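Local coordinates for protein putative arylalkylamine N-Acetyltransferase 7 (Aedes aegypti, PDB 4FD7) that probably transfers an acetyl group from acetyl-CoA to the nitrogen of an amine, as a putative arylalkylamine N-acetyltransferase of the GNAT family, at residues 14-19 against 168-173; 89-92 against 97-100; 187-192 against 208-213. All coordinates share one frame; numbering follows the deposited sequence.

In the fold
Contacts 1 and 2, centres about 12 Å apart, both reach the five-stranded antiparallel sheet, contact 1 through its outermost strand 14-21 and the helices packed there. They touch: I168 and F18 of contact 1 both pack on C90 of contact 2, a hairpin link within the long stretch of chain that contact 1 spans. Contact 3 comes later, on the three-stranded antiparallel sheet, its centre about 25 Å from contact 1 and 27 Å from contact 2, across the chain's centre from the latter. L169 packs on F188, so contacts 1 and 3 also meet. In GNAT relatives acetyl-CoA binds between the strands corresponding to 146-155 and 183-188, probably here too.

Contact 1: 14-19 against 168-173; sequences VWHRFQ and ILRARI
H16 CB and A171 CB meet at 3.9 Å, the tight part of the contact, where the outermost strand 14-21 lies against the break between helix 164-170 and helix 172-179. W15 adds its own CB, 4.3 Å from A171 CB, before its indole turns off among P174, L175 and A178 and its NE1 hydrogen-bonds to D35. W15 and H16 both face V33 of strand 28-35 in a classic beta bulge, consistent with both CB atoms reaching the same alanine; A171 touches V33 as well, and is buried. In the GNAT fold the helix that follows strand 146-155, here helix 164-170, packs on this antiparallel half of the sheet, and in relatives its start receives the pyrophosphate of CoA.

The H16-R170 side is partly exposed and has no direct hydrogen bond across the segments. Holding CG anti to the backbone N (chi1 -178°), H16 sets its imidazole obliquely alongside R170 CD, which stays 4.0 Å from both CE1 and NE2 of the ring. The ring and guanidinium planes are 53° apart, and H16 NE2 sits near the guanidinium edge, 4.2 Å from R170 NE. What joins these two polar ends is E167, whose OE1 is hydrogen-bonded with H16 NE2 and salt-bridged to R170 NE; its negative charge would probably offset any repulsion between them.

Contact 2: 89-92 against 97-100; sequences VCFR and EIVG
With CG2 placed opposite its backbone N, V89 reaches across to I98 CG2 at 4.0 Å, the two side chains crossing at about a right angle. F91 has CG opposite the carbonyl carbon (chi1 -64°), which brings its ring to E97 and I98: E97 O lies at the ring edge, near its plane, 3.4 Å from F91 CD1, and I98 CG1 approaches F91 CE1 at 4.0 Å. I98 thus completes an apolar group from segment 97-100, for within segment 89-92 V89 CG2 also lies over one face of the F91 ring, toward the rim. C90 SG packs on V99 CB at 4.0 Å, on the side where I168 of helix 164-170 touches C90.

Two backbone hydrogen bonds join the segments. C90 N gives a nearly straight one to G100 O (2.9 Å, 169°), although it comes in well tilted from the carbonyl plane. C90 O in turn accepts from V99 N at 2.9 Å. G100 N is buried by the contact and finds no partner in the model.

These segments form the hairpin of strands 88-92 and 98-108 within the antiparallel part of the GNAT sheet. V99 is packed by I164 of helix 164-170, whereas I98 meets D43 and H47 of helix 41-55. Toward the turn the direct bonds give way to a water that accepts from R92 N at 2.8 Å and donates to E97 O at 2.7 Å, linking the end of strand 88-92 to the turn side of the hairpin. V99 CG2 packs against R92 N. The charged ends of R92 and E97 separate from each other: R92 forms a salt bridge with D22, and E97 one with K158.

Contact 3: 187-192 against 208-213; sequences CFTGPN and ITYGEL
Y210 OH donates a hydrogen bond of 2.8 Å to T189 O, and this bond carries the contact. The hydroxyl lies in the carbonyl plane, on a lone pair of T189 O, with a C=O...OH angle of 113°. Relative to the Y210 ring, T189 O lies in plane at the edge, 3.6 Å from CE2. T189 CB adds a close touch, 3.3 Å from Y210 OH.

Behind this first shell, T189 sets OG1 between its backbone N and carbonyl carbon (chi1 60°) and uses it for a hydrogen bond with E56; that bond and the one from Y210 OH grip T189 at its side chain and its carbonyl. Y210 opens helix 210-216; T209 caps that helix as its N-cap residue, with E212 N donating to T209 OG1 at 3.0 Å. Y222, I225 and N228 pack round the tyrosine, and M58 of helix 57-62 touches both T189 and Y210.

The bond thus ties together the ends of the two outer strands of the three-stranded antiparallel sheet, 183-188 and 203-209, across strand 229-236, just where segment 187-192 enters helix 191-200 and segment 208-213 enters helix 210-216.

Contact 1: 14-19 against 168-173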
# COMPACT_ATOMS: atom_id res chain seq x y z
N VAL A 14 7.60 5.95 -16.23
CA VAL A 14 6.78 6.94 -15.56
C VAL A 14 5.32 6.67 -15.89
O VAL A 14 4.92 6.63 -17.05
CB VAL A 14 7.15 8.37 -15.97
CG1 VAL A 14 6.25 9.38 -15.24
CG2 VAL A 14 8.62 8.62 -15.64
N TRP A 15 4.51 6.49 -14.86
CA TRP A 15 3.12 6.08 -15.07
C TRP A 15 2.12 7.22 -15.04
O TRP A 15 1.08 7.14 -15.70
CB TRP A 15 2.71 5.00 -14.08
CG TRP A 15 3.55 3.75 -14.21
CD1 TRP A 15 4.43 3.25 -13.30
CD2 TRP A 15 3.59 2.86 -15.33
NE1 TRP A 15 5.01 2.11 -13.77
CE2 TRP A 15 4.52 1.85 -15.02
CE3 TRP A 15 2.94 2.83 -16.57
CZ2 TRP A 15 4.82 0.81 -15.91
CZ3 TRP A 15 3.24 1.80 -17.46
CH2 TRP A 15 4.16 0.80 -17.12
N HIS A 16 2.40 8.24 -14.24
CA HIS A 16 1.43 9.30 -14.00
C HIS A 16 2.12 10.62 -13.65
O HIS A 16 3.17 10.63 -13.01
CB HIS A 16 0.51 8.86 -12.86
CG HIS A 16 -0.58 9.83 -12.52
ND1 HIS A 16 -1.46 10.33 -13.46
CD2 HIS A 16 -0.95 10.37 -11.34
CE1 HIS A 16 -2.32 11.14 -12.87
NE2 HIS A 16 -2.03 11.19 -11.58
N ARG A 17 1.55 11.73 -14.10
CA ARG A 17 2.06 13.05 -13.73
C ARG A 17 0.90 13.93 -13.30
O ARG A 17 -0.21 13.80 -13.81
CB ARG A 17 2.80 13.72 -14.90
CG ARG A 17 4.04 12.96 -15.38
CD ARG A 17 4.77 13.76 -16.45
NE ARG A 17 5.80 12.99 -17.16
CZ ARG A 17 7.06 12.90 -16.76
NH1 ARG A 17 7.46 13.50 -15.65
NH2 ARG A 17 7.93 12.19 -17.47
N PHE A 18 1.15 14.84 -12.36
CA PHE A 18 0.08 15.68 -11.85
C PHE A 18 0.66 16.93 -11.22
O PHE A 18 1.84 16.97 -10.86
CB PHE A 18 -0.75 14.90 -10.82
CG PHE A 18 0.03 14.52 -9.59
CD1 PHE A 18 0.06 15.35 -8.49
CD2 PHE A 18 0.74 13.33 -9.54
CE1 PHE A 18 0.78 15.01 -7.35
CE2 PHE A 18 1.46 12.97 -8.41
CZ PHE A 18 1.47 13.80 -7.31
N GLN A 19 -0.18 17.95 -11.08
CA GLN A 19 0.22 19.17 -10.39
C GLN A 19 -0.37 19.26 -8.99
O GLN A 19 -1.52 18.89 -8.75
CB GLN A 19 -0.19 20.39 -11.20
CG GLN A 19 0.43 20.45 -12.60
CD GLN A 19 -0.14 21.57 -13.44
OE1 GLN A 19 0.49 22.62 -13.61
NE2 GLN A 19 -1.34 21.36 -13.95
N ILE A 168 -0.82 8.62 -6.26
CA ILE A 168 0.02 7.43 -6.26
C ILE A 168 -0.87 6.20 -6.51
O ILE A 168 -0.50 5.30 -7.27
CB ILE A 168 0.81 7.26 -4.93
CG1 ILE A 168 1.97 8.24 -4.90
CG2 ILE A 168 1.31 5.85 -4.76
CD1 ILE A 168 2.58 8.41 -3.53
N LEU A 169 -2.05 6.17 -5.89
CA LEU A 169 -3.00 5.10 -6.20
C LEU A 169 -3.50 5.17 -7.63
O LEU A 169 -3.79 4.15 -8.25
CB LEU A 169 -4.21 5.17 -5.29
CG LEU A 169 -3.96 4.87 -3.81
CD1 LEU A 169 -5.21 5.16 -3.03
CD2 LEU A 169 -3.53 3.41 -3.63
N ARG A 170 -3.67 6.38 -8.16
CA ARG A 170 -4.23 6.51 -9.49
C ARG A 170 -3.27 5.91 -10.50
O ARG A 170 -3.68 5.35 -11.52
CB ARG A 170 -4.58 7.97 -9.84
CG ARG A 170 -5.57 8.05 -11.00
CD ARG A 170 -5.68 9.48 -11.56
NE ARG A 170 -5.99 10.42 -10.49
CZ ARG A 170 -7.22 10.66 -10.04
NH1 ARG A 170 -8.26 10.01 -10.56
NH2 ARG A 170 -7.41 11.53 -9.06
N ALA A 171 -1.97 6.01 -10.20
CA ALA A 171 -0.94 5.39 -11.05
C ALA A 171 -1.06 3.87 -11.25
O ALA A 171 -0.38 3.30 -12.11
CB ALA A 171 0.45 5.75 -10.55
N ARG A 172 -1.89 3.20 -10.46
CA ARG A 172 -2.06 1.76 -10.59
C ARG A 172 -2.76 1.42 -11.90
O ARG A 172 -2.59 0.32 -12.46
CB ARG A 172 -2.85 1.21 -9.40
CG ARG A 172 -2.02 1.10 -8.13
CD ARG A 172 -2.84 0.46 -7.02
NE ARG A 172 -2.22 0.66 -5.71
CZ ARG A 172 -2.66 0.10 -4.59
NH1 ARG A 172 -3.71 -0.71 -4.61
NH2 ARG A 172 -2.03 0.35 -3.45
N ILE A 173 -3.53 2.38 -12.38
CA ILE A 173 -4.33 2.17 -13.58
C ILE A 173 -3.45 1.93 -14.82
O ILE A 173 -3.58 0.89 -15.47
CB ILE A 173 -5.37 3.31 -13.79
CG1 ILE A 173 -6.41 3.30 -12.67
CG2 ILE A 173 -6.03 3.17 -15.12
CD1 ILE A 173 -7.33 4.49 -12.68

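Contact 2: 89-92 against 97-100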
# COMPACT_ATOMS: atom_id res chain seq x y z
N VAL A 89 6.76 4.98 -6.78
CA VAL A 89 7.37 6.07 -6.01
C VAL A 89 6.98 7.41 -6.62
O VAL A 89 6.81 7.52 -7.84
CB VAL A 89 8.92 5.93 -5.95
CG1 VAL A 89 9.57 6.03 -7.35
CG2 VAL A 89 9.53 6.99 -5.03
N CYS A 90 6.82 8.42 -5.76
CA CYS A 90 6.48 9.77 -6.22
C CYS A 90 7.66 10.71 -6.02
O CYS A 90 8.29 10.74 -4.95
CB CYS A 90 5.25 10.31 -5.45
SG CYS A 90 4.70 11.99 -5.90
N PHE A 91 7.97 11.47 -7.07
CA PHE A 91 9.00 12.51 -6.97
C PHE A 91 8.41 13.84 -7.39
O PHE A 91 7.52 13.89 -8.23
CB PHE A 91 10.19 12.22 -7.90
CG PHE A 91 10.96 10.98 -7.56
CD1 PHE A 91 11.65 10.87 -6.36
CD2 PHE A 91 11.02 9.91 -8.46
CE1 PHE A 91 12.39 9.71 -6.05
CE2 PHE A 91 11.74 8.75 -8.16
CZ PHE A 91 12.43 8.65 -6.96
N ARG A 92 8.92 14.91 -6.80
CA ARG A 92 8.65 16.26 -7.26
C ARG A 92 9.69 16.60 -8.33
O ARG A 92 10.88 16.35 -8.14
CB ARG A 92 8.77 17.23 -6.08
CG ARG A 92 8.38 18.68 -6.39
CD ARG A 92 8.43 19.46 -5.09
NE ARG A 92 9.68 19.20 -4.39
CZ ARG A 92 10.59 20.13 -4.11
NH1 ARG A 92 10.36 21.40 -4.44
NH2 ARG A 92 11.71 19.80 -3.48
N GLU A 97 14.41 13.49 -4.06
CA GLU A 97 13.94 13.07 -2.75
C GLU A 97 12.60 12.36 -2.84
O GLU A 97 11.69 12.80 -3.55
CB GLU A 97 13.81 14.30 -1.85
CG GLU A 97 13.79 14.00 -0.38
CD GLU A 97 13.84 15.27 0.44
OE1 GLU A 97 14.92 15.89 0.51
OE2 GLU A 97 12.79 15.66 0.98
N ILE A 98 12.46 11.25 -2.12
CA ILE A 98 11.21 10.49 -2.15
C ILE A 98 10.06 11.26 -1.50
O ILE A 98 10.14 11.65 -0.33
CB ILE A 98 11.35 9.11 -1.48
CG1 ILE A 98 12.28 8.22 -2.30
CG2 ILE A 98 9.96 8.46 -1.30
CD1 ILE A 98 12.61 6.91 -1.63
N VAL A 99 8.99 11.49 -2.26
CA VAL A 99 7.82 12.17 -1.70
C VAL A 99 6.89 11.15 -1.05
O VAL A 99 6.46 11.32 0.10
CB VAL A 99 7.04 12.97 -2.76
CG1 VAL A 99 5.79 13.57 -2.15
CG2 VAL A 99 7.92 14.08 -3.35
N GLY A 100 6.58 10.09 -1.79
CA GLY A 100 5.79 8.99 -1.27
C GLY A 100 6.21 7.69 -1.92
O GLY A 100 6.88 7.68 -2.94
O HOH W 1 11.19 14.88 -5.21

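Contact 3: 187-192 against 208-213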
# COMPACT_ATOMS: atom_id res chain seq x y z
N CYS A 187 -6.21 -3.65 1.26
CA CYS A 187 -6.81 -3.31 2.55
C CYS A 187 -6.37 -1.91 2.92
O CYS A 187 -5.20 -1.68 3.18
CB CYS A 187 -6.38 -4.30 3.64
SG CYS A 187 -7.08 -3.85 5.25
N PHE A 188 -7.31 -0.97 2.89
CA PHE A 188 -7.07 0.40 3.32
C PHE A 188 -7.51 0.53 4.77
O PHE A 188 -8.66 0.25 5.14
CB PHE A 188 -7.80 1.38 2.41
CG PHE A 188 -7.35 1.31 0.98
CD1 PHE A 188 -8.04 0.53 0.04
CD2 PHE A 188 -6.24 2.02 0.56
CE1 PHE A 188 -7.61 0.47 -1.28
CE2 PHE A 188 -5.81 1.96 -0.76
CZ PHE A 188 -6.50 1.19 -1.68
N THR A 189 -6.56 0.95 5.61
CA THR A 189 -6.68 0.73 7.04
C THR A 189 -7.15 1.96 7.80
O THR A 189 -7.63 1.84 8.93
CB THR A 189 -5.34 0.30 7.60
OG1 THR A 189 -4.37 1.32 7.34
CG2 THR A 189 -4.90 -1.01 6.96
N GLY A 190 -7.00 3.13 7.20
CA GLY A 190 -7.39 4.37 7.85
C GLY A 190 -8.28 5.26 6.99
O GLY A 190 -8.48 4.98 5.82
N PRO A 191 -8.79 6.34 7.58
CA PRO A 191 -9.85 7.16 6.97
C PRO A 191 -9.40 7.90 5.71
O PRO A 191 -10.10 7.89 4.70
CB PRO A 191 -10.19 8.15 8.09
CG PRO A 191 -8.94 8.29 8.86
CD PRO A 191 -8.31 6.91 8.85
N ASN A 192 -8.23 8.54 5.76
CA ASN A 192 -7.76 9.27 4.60
C ASN A 192 -7.29 8.38 3.44
O ASN A 192 -7.50 8.73 2.28
CB ASN A 192 -6.69 10.28 5.00
CG ASN A 192 -7.22 11.34 5.94
OD1 ASN A 192 -6.59 11.66 6.94
ND2 ASN A 192 -8.40 11.86 5.64
N ILE A 208 -15.09 -3.57 8.13
CA ILE A 208 -15.24 -4.11 9.48
C ILE A 208 -14.42 -3.27 10.46
O ILE A 208 -13.31 -2.88 10.13
CB ILE A 208 -14.83 -5.62 9.52
CG1 ILE A 208 -15.16 -6.23 10.89
CG2 ILE A 208 -13.34 -5.82 9.15
CD1 ILE A 208 -14.71 -7.68 11.07
N THR A 209 -14.95 -2.97 11.64
CA THR A 209 -14.19 -2.13 12.57
C THR A 209 -13.10 -2.95 13.25
O THR A 209 -13.16 -4.18 13.27
CB THR A 209 -15.07 -1.48 13.67
OG1 THR A 209 -15.72 -2.50 14.44
CG2 THR A 209 -16.11 -0.56 13.05
N TYR A 210 -12.10 -2.27 13.79
CA TYR A 210 -11.09 -2.94 14.59
C TYR A 210 -11.70 -3.55 15.87
O TYR A 210 -11.29 -4.62 16.32
CB TYR A 210 -9.91 -2.02 14.85
CG TYR A 210 -9.20 -1.67 13.55
CD1 TYR A 210 -8.40 -2.60 12.91
CD2 TYR A 210 -9.38 -0.43 12.94
CE1 TYR A 210 -7.76 -2.29 11.70
CE2 TYR A 210 -8.76 -0.12 11.75
CZ TYR A 210 -7.95 -1.05 11.14
OH TYR A 210 -7.34 -0.74 9.95
N GLY A 211 -12.71 -2.87 16.43
CA GLY A 211 -13.47 -3.46 17.53
C GLY A 211 -14.06 -4.82 17.17
O GLY A 211 -13.94 -5.81 17.92
N GLU A 212 -14.70 -4.87 16.01
CA GLU A 212 -15.33 -6.11 15.55
C GLU A 212 -14.29 -7.16 15.24
O GLU A 212 -14.49 -8.34 15.52
CB GLU A 212 -16.25 -5.88 14.34
CG GLU A 212 -16.97 -7.16 13.86
CD GLU A 212 -18.17 -6.89 12.97
OE1 GLU A 212 -18.53 -5.71 12.76
OE2 GLU A 212 -18.78 -7.87 12.50
N LEU A 213 -13.16 -6.74 14.66
CA LEU A 213 -12.08 -7.67 14.38
C LEU A 213 -11.58 -8.33 15.66
O LEU A 213 -11.25 -9.52 15.68
CB LEU A 213 -10.93 -6.97 13.67
CG LEU A 213 -11.24 -6.65 12.21
CD1 LEU A 213 -10.31 -5.55 11.70
CD2 LEU A 213 -11.12 -7.91 11.35